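Local coordinates for aldehyde dehydrogenase family protein (Pseudomonas syringae pv. tomato, PDB 5IUV) that probably oxidises indole-3-acetaldehyde to the auxin indole-3-acetic acid with NAD+ as hydride acceptor, a step in bacterial auxin synthesis, at residues Ala85-Phe90 and Ala210-Gly215; Ala163-Asn168 and Val188-Ser193; Ser272-Phe277 and Ser306-Glu311. All coordinates share one frame; numbering follows the deposited sequence.

Contact 1: Ala85-Phe90 and Ala210-Gly215; sequences ATMIRF and AGIPAG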
loop_
_atom_site.group_PDB
_atom_site.type_symbol
_atom_site.label_atom_id
_atom_site.label_comp_id
_atom_site.label_asym_id
_atom_site.label_seq_id
_atom_site.Cartn_x
_atom_site.Cartn_y
_atom_site.Cartn_z
ATOM N N ALA A 85 0.502 16.448 -16.458
ATOM C CA ALA A 85 1.207 17.209 -17.494
ATOM C C ALA A 85 1.192 18.710 -17.209
ATOM O O ALA A 85 2.191 19.399 -17.398
ATOM C CB ALA A 85 0.598 16.926 -18.874
ATOM N N THR A 86 0.051 19.206 -16.750
ATOM C CA THR A 86 -0.091 20.623 -16.436
ATOM C C THR A 86 0.769 21.012 -15.235
ATOM O O THR A 86 1.425 22.053 -15.254
ATOM C CB THR A 86 -1.562 20.979 -16.161
ATOM O OG1 THR A 86 -2.334 20.699 -17.332
ATOM C CG2 THR A 86 -1.722 22.454 -15.806
ATOM N N MET A 87 0.782 20.171 -14.201
ATOM C CA MET A 87 1.584 20.459 -13.006
ATOM C C MET A 87 3.076 20.481 -13.323
ATOM O O MET A 87 3.830 21.300 -12.786
ATOM C CB MET A 87 1.295 19.439 -11.892
ATOM C CG MET A 87 -0.104 19.559 -11.267
ATOM S SD MET A 87 -0.464 21.196 -10.586
ATOM C CE MET A 87 0.714 21.298 -9.234
ATOM N N ILE A 88 3.498 19.595 -14.216
ATOM C CA ILE A 88 4.890 19.547 -14.643
ATOM C C ILE A 88 5.255 20.784 -15.481
ATOM O O ILE A 88 6.337 21.349 -15.308
ATOM C CB ILE A 88 5.175 18.233 -15.409
ATOM C CG1 ILE A 88 5.019 17.046 -14.452
ATOM C CG2 ILE A 88 6.569 18.235 -16.020
ATOM C CD1 ILE A 88 4.987 15.662 -15.142
ATOM N N ARG A 89 4.351 21.231 -16.354
ATOM C CA ARG A 89 4.566 22.490 -17.082
ATOM C C ARG A 89 4.624 23.686 -16.130
ATOM O O ARG A 89 5.409 24.610 -16.337
ATOM C CB ARG A 89 3.465 22.725 -18.128
ATOM C CG ARG A 89 3.566 21.831 -19.362
ATOM C CD ARG A 89 2.687 22.355 -20.502
ATOM N NE ARG A 89 1.284 22.485 -20.106
ATOM C CZ ARG A 89 0.393 21.500 -20.185
ATOM N NH1 ARG A 89 0.757 20.309 -20.643
ATOM N NH2 ARG A 89 -0.864 21.705 -19.812
ATOM N N PHE A 90 3.787 23.658 -15.096
ATOM C CA PHE A 90 3.763 24.703 -14.067
ATOM C C PHE A 90 5.138 24.772 -13.406
ATOM O O PHE A 90 5.733 25.847 -13.282
ATOM C CB PHE A 90 2.656 24.402 -13.044
ATOM C CG PHE A 90 2.351 25.538 -12.070
ATOM C CD1 PHE A 90 2.974 26.774 -12.168
ATOM C CD2 PHE A 90 1.433 25.339 -11.043
ATOM C CE1 PHE A 90 2.678 27.803 -11.257
ATOM C CE2 PHE A 90 1.126 26.356 -10.133
ATOM C CZ PHE A 90 1.755 27.588 -10.242
ATOM N N ALA A 210 0.576 27.744 -17.655
ATOM C CA ALA A 210 0.792 26.293 -17.656
ATOM C C ALA A 210 -0.468 25.514 -18.054
ATOM O O ALA A 210 -0.385 24.361 -18.481
ATOM C CB ALA A 210 1.283 25.826 -16.292
ATOM N N GLY A 211 -1.634 26.136 -17.912
ATOM C CA GLY A 211 -2.879 25.477 -18.270
ATOM C C GLY A 211 -3.845 25.273 -17.113
ATOM O O GLY A 211 -4.893 24.650 -17.283
ATOM N N ILE A 212 -3.497 25.777 -15.933
ATOM C CA ILE A 212 -4.438 25.788 -14.814
ATOM C C ILE A 212 -5.604 26.716 -15.150
ATOM O O ILE A 212 -5.383 27.883 -15.441
ATOM C CB ILE A 212 -3.779 26.267 -13.507
ATOM C CG1 ILE A 212 -2.605 25.370 -13.118
ATOM C CG2 ILE A 212 -4.814 26.328 -12.380
ATOM C CD1 ILE A 212 -3.026 24.002 -12.612
ATOM N N PRO A 213 -6.843 26.204 -15.119
ATOM C CA PRO A 213 -8.005 27.020 -15.508
ATOM C C PRO A 213 -8.235 28.225 -14.597
ATOM O O PRO A 213 -7.850 28.199 -13.429
ATOM C CB PRO A 213 -9.184 26.043 -15.398
ATOM C CG PRO A 213 -8.567 24.673 -15.459
ATOM C CD PRO A 213 -7.215 24.810 -14.818
ATOM N N ALA A 214 -8.862 29.268 -15.137
ATOM C CA ALA A 214 -9.245 30.429 -14.339
ATOM C C ALA A 214 -10.117 30.023 -13.152
ATOM O O ALA A 214 -11.024 29.192 -13.281
ATOM C CB ALA A 214 -9.980 31.460 -15.203
ATOM N N GLY A 215 -9.847 30.617 -11.995
ATOM C CA GLY A 215 -10.622 30.327 -10.805
ATOM C C GLY A 215 -10.021 29.240 -9.929
ATOM O O GLY A 215 -10.354 29.141 -8.750
HETATM O O HOH W 1 -4.798 21.841 -17.797
#

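Contact 2: Ala163-Asn168 and Val188-Ser193; sequences AIVPWN and VVLKPS. With NAD (nicotinamide-adenine-dinucleotide), chain C.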
loop_
_atom_site.group_PDB
_atom_site.type_symbol
_atom_site.label_atom_id
_atom_site.label_comp_id
_atom_site.label_asym_id
_atom_site.label_seq_id
_atom_site.Cartn_x
_atom_site.Cartn_y
_atom_site.Cartn_z
ATOM N N ALA A 163 -5.019 28.272 1.558
ATOM C CA ALA A 163 -3.642 28.037 1.974
ATOM C C ALA A 163 -3.023 29.330 2.486
ATOM O O ALA A 163 -2.873 30.296 1.741
ATOM C CB ALA A 163 -2.825 27.481 0.829
ATOM N N ILE A 164 -2.665 29.331 3.764
ATOM C CA ILE A 164 -2.071 30.489 4.411
ATOM C C ILE A 164 -0.615 30.154 4.738
ATOM O O ILE A 164 -0.344 29.206 5.483
ATOM C CB ILE A 164 -2.846 30.872 5.692
ATOM C CG1 ILE A 164 -4.305 31.203 5.358
ATOM C CG2 ILE A 164 -2.201 32.057 6.381
ATOM C CD1 ILE A 164 -5.193 31.339 6.581
ATOM N N VAL A 165 0.311 30.921 4.170
ATOM C CA VAL A 165 1.733 30.583 4.230
ATOM C C VAL A 165 2.580 31.736 4.791
ATOM O O VAL A 165 2.138 32.887 4.796
ATOM C CB VAL A 165 2.245 30.166 2.831
ATOM C CG1 VAL A 165 1.543 28.880 2.378
ATOM C CG2 VAL A 165 2.036 31.284 1.819
ATOM N N PRO A 166 3.793 31.423 5.289
ATOM C CA PRO A 166 4.635 32.424 5.942
ATOM C C PRO A 166 5.663 33.048 5.010
ATOM O O PRO A 166 5.647 32.800 3.801
ATOM C CB PRO A 166 5.332 31.611 7.030
ATOM C CG PRO A 166 5.580 30.300 6.340
ATOM C CD PRO A 166 4.382 30.076 5.420
ATOM N N TRP A 167 6.576 33.822 5.583
ATOM C CA TRP A 167 7.501 34.626 4.790
ATOM C C TRP A 167 8.920 34.064 4.684
ATOM O O TRP A 167 9.735 34.611 3.946
ATOM C CB TRP A 167 7.566 36.047 5.365
ATOM C CG TRP A 167 7.855 36.069 6.843
ATOM C CD1 TRP A 167 6.948 36.222 7.853
ATOM C CD2 TRP A 167 9.133 35.910 7.475
ATOM N NE1 TRP A 167 7.584 36.184 9.071
ATOM C CE2 TRP A 167 8.924 35.986 8.868
ATOM C CE3 TRP A 167 10.432 35.712 6.998
ATOM C CZ2 TRP A 167 9.962 35.872 9.786
ATOM C CZ3 TRP A 167 11.463 35.591 7.913
ATOM C CH2 TRP A 167 11.223 35.679 9.292
ATOM N N ASN A 168 9.237 32.985 5.404
ATOM C CA ASN A 168 10.641 32.569 5.472
ATOM C C ASN A 168 11.080 31.755 4.253
ATOM O O ASN A 168 12.242 31.827 3.848
ATOM C CB ASN A 168 10.923 31.794 6.761
ATOM C CG ASN A 168 10.190 30.471 6.827
ATOM O OD1 ASN A 168 9.037 30.359 6.405
ATOM N ND2 ASN A 168 10.858 29.456 7.365
ATOM N N VAL A 188 -7.732 26.361 -5.128
ATOM C CA VAL A 188 -6.972 26.882 -4.001
ATOM C C VAL A 188 -7.013 28.405 -3.962
ATOM O O VAL A 188 -6.828 29.060 -4.985
ATOM C CB VAL A 188 -5.496 26.414 -4.063
ATOM C CG1 VAL A 188 -4.671 27.010 -2.904
ATOM C CG2 VAL A 188 -5.432 24.901 -4.037
ATOM N N VAL A 189 -7.283 28.952 -2.778
ATOM C CA VAL A 189 -7.091 30.372 -2.521
ATOM C C VAL A 189 -5.856 30.530 -1.641
ATOM O O VAL A 189 -5.856 30.151 -0.464
ATOM C CB VAL A 189 -8.305 31.023 -1.842
ATOM C CG1 VAL A 189 -8.056 32.523 -1.629
ATOM C CG2 VAL A 189 -9.569 30.787 -2.669
ATOM N N LEU A 190 -4.803 31.070 -2.241
ATOM C CA LEU A 190 -3.513 31.241 -1.591
ATOM C C LEU A 190 -3.401 32.626 -0.963
ATOM O O LEU A 190 -3.655 33.636 -1.625
ATOM C CB LEU A 190 -2.393 31.023 -2.611
ATOM C CG LEU A 190 -0.947 31.218 -2.162
ATOM C CD1 LEU A 190 -0.582 30.240 -1.055
ATOM C CD2 LEU A 190 -0.029 31.038 -3.360
ATOM N N LYS A 191 -3.027 32.660 0.313
ATOM C CA LYS A 191 -2.862 33.909 1.055
ATOM C C LYS A 191 -1.426 33.987 1.550
ATOM O O LYS A 191 -1.101 33.464 2.615
ATOM C CB LYS A 191 -3.838 33.982 2.238
ATOM C CG LYS A 191 -4.331 35.385 2.600
ATOM C CD LYS A 191 -3.204 36.316 3.056
ATOM C CE LYS A 191 -2.601 35.907 4.393
ATOM N NZ LYS A 191 -1.515 36.841 4.823
ATOM N N PRO A 192 -0.557 34.644 0.774
ATOM C CA PRO A 192 0.841 34.800 1.173
ATOM C C PRO A 192 0.991 35.759 2.350
ATOM O O PRO A 192 0.109 36.584 2.615
ATOM C CB PRO A 192 1.503 35.377 -0.087
ATOM C CG PRO A 192 0.408 36.169 -0.728
ATOM C CD PRO A 192 -0.855 35.358 -0.480
ATOM N N SER A 193 2.108 35.638 3.053
ATOM C CA SER A 193 2.428 36.564 4.127
ATOM C C SER A 193 2.486 38.002 3.617
ATOM O O SER A 193 2.995 38.271 2.526
ATOM C CB SER A 193 3.758 36.186 4.775
ATOM O OG SER A 193 4.187 37.196 5.665
HETATM P PA NAD C . 2.419 33.895 11.524
HETATM O O1A NAD C . 1.778 32.882 12.392
HETATM O O2A NAD C . 2.502 35.277 12.141
HETATM O O5B NAD C . 1.660 33.989 10.143
HETATM C C5B NAD C . 1.701 32.998 9.095
HETATM C C4B NAD C . 0.652 33.381 8.082
HETATM O O4B NAD C . -0.627 33.480 8.745
HETATM C C3B NAD C . 0.841 34.703 7.332
HETATM O O3B NAD C . 0.393 34.591 5.986
HETATM C C2B NAD C . -0.045 35.671 8.120
HETATM O O2B NAD C . -0.469 36.780 7.334
HETATM C C1B NAD C . -1.199 34.749 8.503
HETATM N N9A NAD C . -1.987 35.132 9.671
HETATM C C8A NAD C . -1.598 35.909 10.730
HETATM N N7A NAD C . -2.554 36.163 11.590
HETATM C C5A NAD C . -3.651 35.481 11.071
HETATM C C6A NAD C . -4.968 35.307 11.543
HETATM N N6A NAD C . -5.448 35.886 12.649
HETATM N N1A NAD C . -5.795 34.520 10.813
HETATM C C2A NAD C . -5.334 33.972 9.684
HETATM N N3A NAD C . -4.120 34.077 9.134
HETATM C C4A NAD C . -3.313 34.844 9.889
HETATM O O3 NAD C . 3.908 33.414 11.168
HETATM P PN NAD C . 5.121 34.065 10.343
HETATM O O1N NAD C . 5.718 35.100 11.219
HETATM O O2N NAD C . 4.635 34.454 8.999
HETATM O O5D NAD C . 6.104 32.824 10.128
HETATM C C5D NAD C . 7.026 32.384 11.149
HETATM C C4D NAD C . 6.467 31.132 11.779
HETATM O O4D NAD C . 6.304 30.116 10.764
HETATM C C3D NAD C . 7.355 30.490 12.838
HETATM O O3D NAD C . 6.576 30.141 13.977
HETATM C C2D NAD C . 7.895 29.260 12.100
HETATM O O2D NAD C . 8.249 28.144 12.912
HETATM C C1D NAD C . 6.698 28.863 11.207
HETATM N N1N NAD C . 7.164 28.013 10.031
HETATM C C2N NAD C . 6.744 26.661 10.063
HETATM C C3N NAD C . 7.064 25.819 9.009
HETATM C C7N NAD C . 6.714 24.352 9.010
HETATM O O7N NAD C . 6.286 23.817 10.055
HETATM N N7N NAD C . 6.980 23.661 7.928
HETATM C C4N NAD C . 7.816 26.327 7.948
HETATM C C5N NAD C . 8.245 27.650 7.955
HETATM C C6N NAD C . 7.902 28.482 9.008
HETATM O O HOH W 2 4.234 34.140 1.880
#

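Contact 3: Ser272-Phe277 and Ser306-Glu311; sequences SPNIVF and SRLLVE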
loop_
_atom_site.group_PDB
_atom_site.type_symbol
_atom_site.label_atom_id
_atom_site.label_comp_id
_atom_site.label_asym_id
_atom_site.label_seq_id
_atom_site.Cartn_x
_atom_site.Cartn_y
_atom_site.Cartn_z
ATOM N N SER A 272 14.032 22.584 17.651
ATOM C CA SER A 272 14.589 21.279 17.343
ATOM C C SER A 272 15.938 21.008 18.005
ATOM O O SER A 272 16.866 21.803 17.884
ATOM C CB SER A 272 14.711 21.139 15.827
ATOM O OG SER A 272 13.451 21.365 15.220
ATOM N N PRO A 273 16.049 19.866 18.700
ATOM C CA PRO A 273 17.296 19.457 19.351
ATOM C C PRO A 273 18.232 18.703 18.410
ATOM O O PRO A 273 17.817 17.780 17.715
ATOM C CB PRO A 273 16.814 18.544 20.476
ATOM C CG PRO A 273 15.573 17.920 19.918
ATOM C CD PRO A 273 14.931 18.969 19.040
ATOM N N ASN A 274 19.490 19.121 18.402
ATOM C CA ASN A 274 20.541 18.508 17.598
ATOM C C ASN A 274 21.504 17.780 18.531
ATOM O O ASN A 274 22.381 18.404 19.129
ATOM C CB ASN A 274 21.261 19.589 16.783
ATOM C CG ASN A 274 22.241 19.024 15.774
ATOM O OD1 ASN A 274 22.295 17.816 15.538
ATOM N ND2 ASN A 274 23.009 19.910 15.150
ATOM N N ILE A 275 21.322 16.468 18.677
ATOM C CA ILE A 275 22.053 15.694 19.682
ATOM C C ILE A 275 23.336 15.067 19.146
ATOM O O ILE A 275 23.306 14.194 18.275
ATOM C CB ILE A 275 21.176 14.569 20.263
ATOM C CG1 ILE A 275 19.848 15.138 20.766
ATOM C CG2 ILE A 275 21.908 13.846 21.385
ATOM C CD1 ILE A 275 18.823 14.065 21.074
ATOM N N VAL A 276 24.464 15.501 19.696
ATOM C CA VAL A 276 25.763 15.036 19.245
ATOM C C VAL A 276 26.411 14.164 20.312
ATOM O O VAL A 276 26.785 14.646 21.383
ATOM C CB VAL A 276 26.693 16.214 18.900
ATOM C CG1 VAL A 276 28.016 15.704 18.346
ATOM C CG2 VAL A 276 26.014 17.148 17.901
ATOM N N PHE A 277 26.522 12.874 20.017
ATOM C CA PHE A 277 27.152 11.925 20.928
ATOM C C PHE A 277 28.653 11.892 20.717
ATOM O O PHE A 277 29.145 12.219 19.636
ATOM C CB PHE A 277 26.580 10.522 20.738
ATOM C CG PHE A 277 25.226 10.329 21.346
ATOM C CD1 PHE A 277 25.090 10.053 22.699
ATOM C CD2 PHE A 277 24.085 10.405 20.564
ATOM C CE1 PHE A 277 23.839 9.865 23.260
ATOM C CE2 PHE A 277 22.833 10.213 21.119
ATOM C CZ PHE A 277 22.711 9.946 22.470
ATOM N N SER A 306 18.141 24.747 16.886
ATOM C CA SER A 306 18.340 25.854 17.823
ATOM C C SER A 306 18.784 25.397 19.213
ATOM O O SER A 306 19.282 26.201 19.999
ATOM C CB SER A 306 17.061 26.686 17.929
ATOM O OG SER A 306 15.950 25.861 18.205
ATOM N N ARG A 307 18.603 24.114 19.513
ATOM C CA ARG A 307 19.176 23.527 20.719
ATOM C C ARG A 307 20.206 22.486 20.326
ATOM O O ARG A 307 19.873 21.459 19.741
ATOM C CB ARG A 307 18.107 22.889 21.613
ATOM C CG ARG A 307 17.159 23.883 22.262
ATOM C CD ARG A 307 16.194 23.179 23.198
ATOM N NE ARG A 307 15.303 22.279 22.476
ATOM C CZ ARG A 307 14.785 21.172 23.000
ATOM N NH1 ARG A 307 15.065 20.837 24.255
ATOM N NH2 ARG A 307 13.987 20.404 22.271
ATOM N N LEU A 308 21.460 22.773 20.644
ATOM C CA LEU A 308 22.552 21.842 20.424
ATOM C C LEU A 308 22.846 21.099 21.720
ATOM O O LEU A 308 23.302 21.700 22.688
ATOM C CB LEU A 308 23.796 22.589 19.937
ATOM C CG LEU A 308 25.026 21.736 19.636
ATOM C CD1 LEU A 308 24.738 20.811 18.466
ATOM C CD2 LEU A 308 26.238 22.630 19.352
ATOM N N LEU A 309 22.570 19.797 21.731
ATOM C CA LEU A 309 22.814 18.947 22.896
ATOM C C LEU A 309 24.082 18.134 22.665
ATOM O O LEU A 309 24.125 17.285 21.770
ATOM C CB LEU A 309 21.627 18.009 23.158
ATOM C CG LEU A 309 20.370 18.557 23.844
ATOM C CD1 LEU A 309 19.782 19.760 23.117
ATOM C CD2 LEU A 309 19.322 17.466 24.001
ATOM N N VAL A 310 25.115 18.390 23.459
ATOM C CA VAL A 310 26.393 17.723 23.234
ATOM C C VAL A 310 26.810 16.879 24.435
ATOM O O VAL A 310 26.751 17.343 25.574
ATOM C CB VAL A 310 27.504 18.751 22.895
ATOM C CG1 VAL A 310 27.463 19.917 23.852
ATOM C CG2 VAL A 310 28.878 18.094 22.899
ATOM N N GLU A 311 27.207 15.634 24.174
ATOM C CA GLU A 311 27.691 14.759 25.237
ATOM C C GLU A 311 28.872 15.445 25.918
ATOM O O GLU A 311 29.784 15.941 25.250
ATOM C CB GLU A 311 28.088 13.384 24.689
ATOM C CG GLU A 311 28.379 12.351 25.772
ATOM C CD GLU A 311 28.367 10.920 25.254
ATOM O OE1 GLU A 311 28.099 10.710 24.049
ATOM O OE2 GLU A 311 28.626 10.003 26.060
#

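Contact 1: Ala85-Phe90 and Ala210-Gly215
R89 reaches from helix 80-96 to the carbonyl oxygen of A210 with two nitrogens, side-on. NE lies 3.0 Å from A210 O and NH2 also 3.0 Å from A210 O. The oxygen sits at the edge of the guanidinium, near its plane, and both hydrogen bonds are bent, with N-H...O angles of 146° and 142°, because the two donors share one acceptor. The chain's bend at chi3 (-57°) folds the group back over its own helix, with A85 O and T86 CA under one face.

A second polar link runs through water. T86 OG1 is 2.8 Å from a water that donates to G211 O, while the hydroxyl also bonds to K82 O one turn earlier.

The apolar contacts lie beside these bonds. T86 CG2, anti to the backbone N, packs 3.8 Å from I212 CD1, and A210 CB rests against the backbone of F90, 3.5 Å from F90 CA. M87 SD approaches I212 CD1 more loosely, and W75 packs on both T86 and I212.

G211, with positive phi, ends helix 198-210 in a Schellman motif; the arginine thus holds a carbonyl at a helix C-terminus.

Contact 2: Ala163-Asn168 and Val188-Ser193
A163 bonds to the residues on either side of L190 in a parallel strand pair: its N donates to V189 O, and A163 O accepts from K191 N, 2.8 Å away; K191 O then accepts from V165 N. On one side of the sheet A163 CB packs against L190 CD1 at 4.0 Å, and V165 CG2 touches the same methyl. I164 and K191 point to the other side, where the cofactor lies.

K191 is the side chain to follow. Its CB lies 3.8 Å from A163 O and near I164 CG1. Two successive bends, chi2 -63° and chi3 -68°, then curl the chain toward the adenosine ribose of NAD, so that CE passes 3.6 Å from O3B. NZ ends at the ribose diol, 2.7 Å from NAD O2B and at a longer 3.2 Å from O3B. The same ammonium donates to P192 O, approaching from above that carbonyl's plane, and to G222 O; E194 adds a weak, long ion pair.

NAD O3B in turn donates to V165 O, so K191, at the end of its strand, and V165, just past the end of the other, both hold the ribose. Farther along, W167 NE1 makes a weak bond to NAD O1N at 3.0 Å, and S193 OG, itself bonded to K195 N, lies at the indole edge.

The pair belongs to the beta-alpha-beta unit 149-164, 170-183, 187-191 of the Rossmann-like NAD-binding domain. Strand 239-243 flanks I164, strand 217-219 flanks V188, helix 170-183 packs on V165 and V188, and helix 224-232 covers V189 and K191.

Contact 3: Ser272-Phe277 and Ser306-Glu311
P273 to V276 run parallel to R307 to V310 in one-to-one register, the strand axes 4.6 Å apart and 18° askew, with N274 N to R307 O, L309 N to N274 O, V276 N to L309 O and E311 N to V276 O as the main backbone bonds and a weak one from R307 N to S272 O. These are the two strands of the beta-alpha-beta unit 273-276, 283-295, 307-311, in what is the catalytic domain of the aldehyde dehydrogenase fold. Strand 430-434 continues the sheet beyond 273-276, and strand 406-412 beyond 307-311.

On one face P273 and R307 lie side by side, pointing the same way. The proline CB sits over a face of the guanidinium, toward its rim, and R307 NH2 is 3.7 Å from P273 CD. A bend at chi3 (-65°) turns that group back along the proline; its nitrogens are held by N393 OD1 and by the carbonyls of K271, I421 and A422. Next along this face L309 reaches both neighbours, CD1 4.2 Å from P273 CB and CD2 4.0 Å from I275 CG1, under helix 415-423.

On the other face L308 CD1 slots between N274 and V276. It is 3.4 Å from N274 O and 3.9 Å from V276 CG2, while N274 alongside it sends its own OD1 to W434 NE1.

At the far end the carboxylate plane of E311 stands almost perpendicular, 88°, to the F277 ring. The extended glutamate, CG anti to the backbone N, bonds through OE1 to A278 N, and E311 OE1 also meets the ring's edge, 3.4 Å from F277 CD1.

How the contacts relate
From the N terminus, helix 80-96 supplies the first half of contact 1, which residues 210-215 close after 119 intervening residues. Within that span contact 2 opens at 163-168 and closes at 188-193, its crossover made by helix 170-183. That helix also touches M87 and F90 of contact 1, although the two contacts do not meet directly. Contact 3 follows in series, closing a crossover of 28 residues through helix 283-295. Its centre lies about 43 Å from that of contact 1, across the chain's centre. Contact 1 ties helix 80-96 to the turn between helix 198-210 and strand 217-219, contact 2 joins two strands of the NAD-binding sheet, and contact 3 two strands of the other sheet.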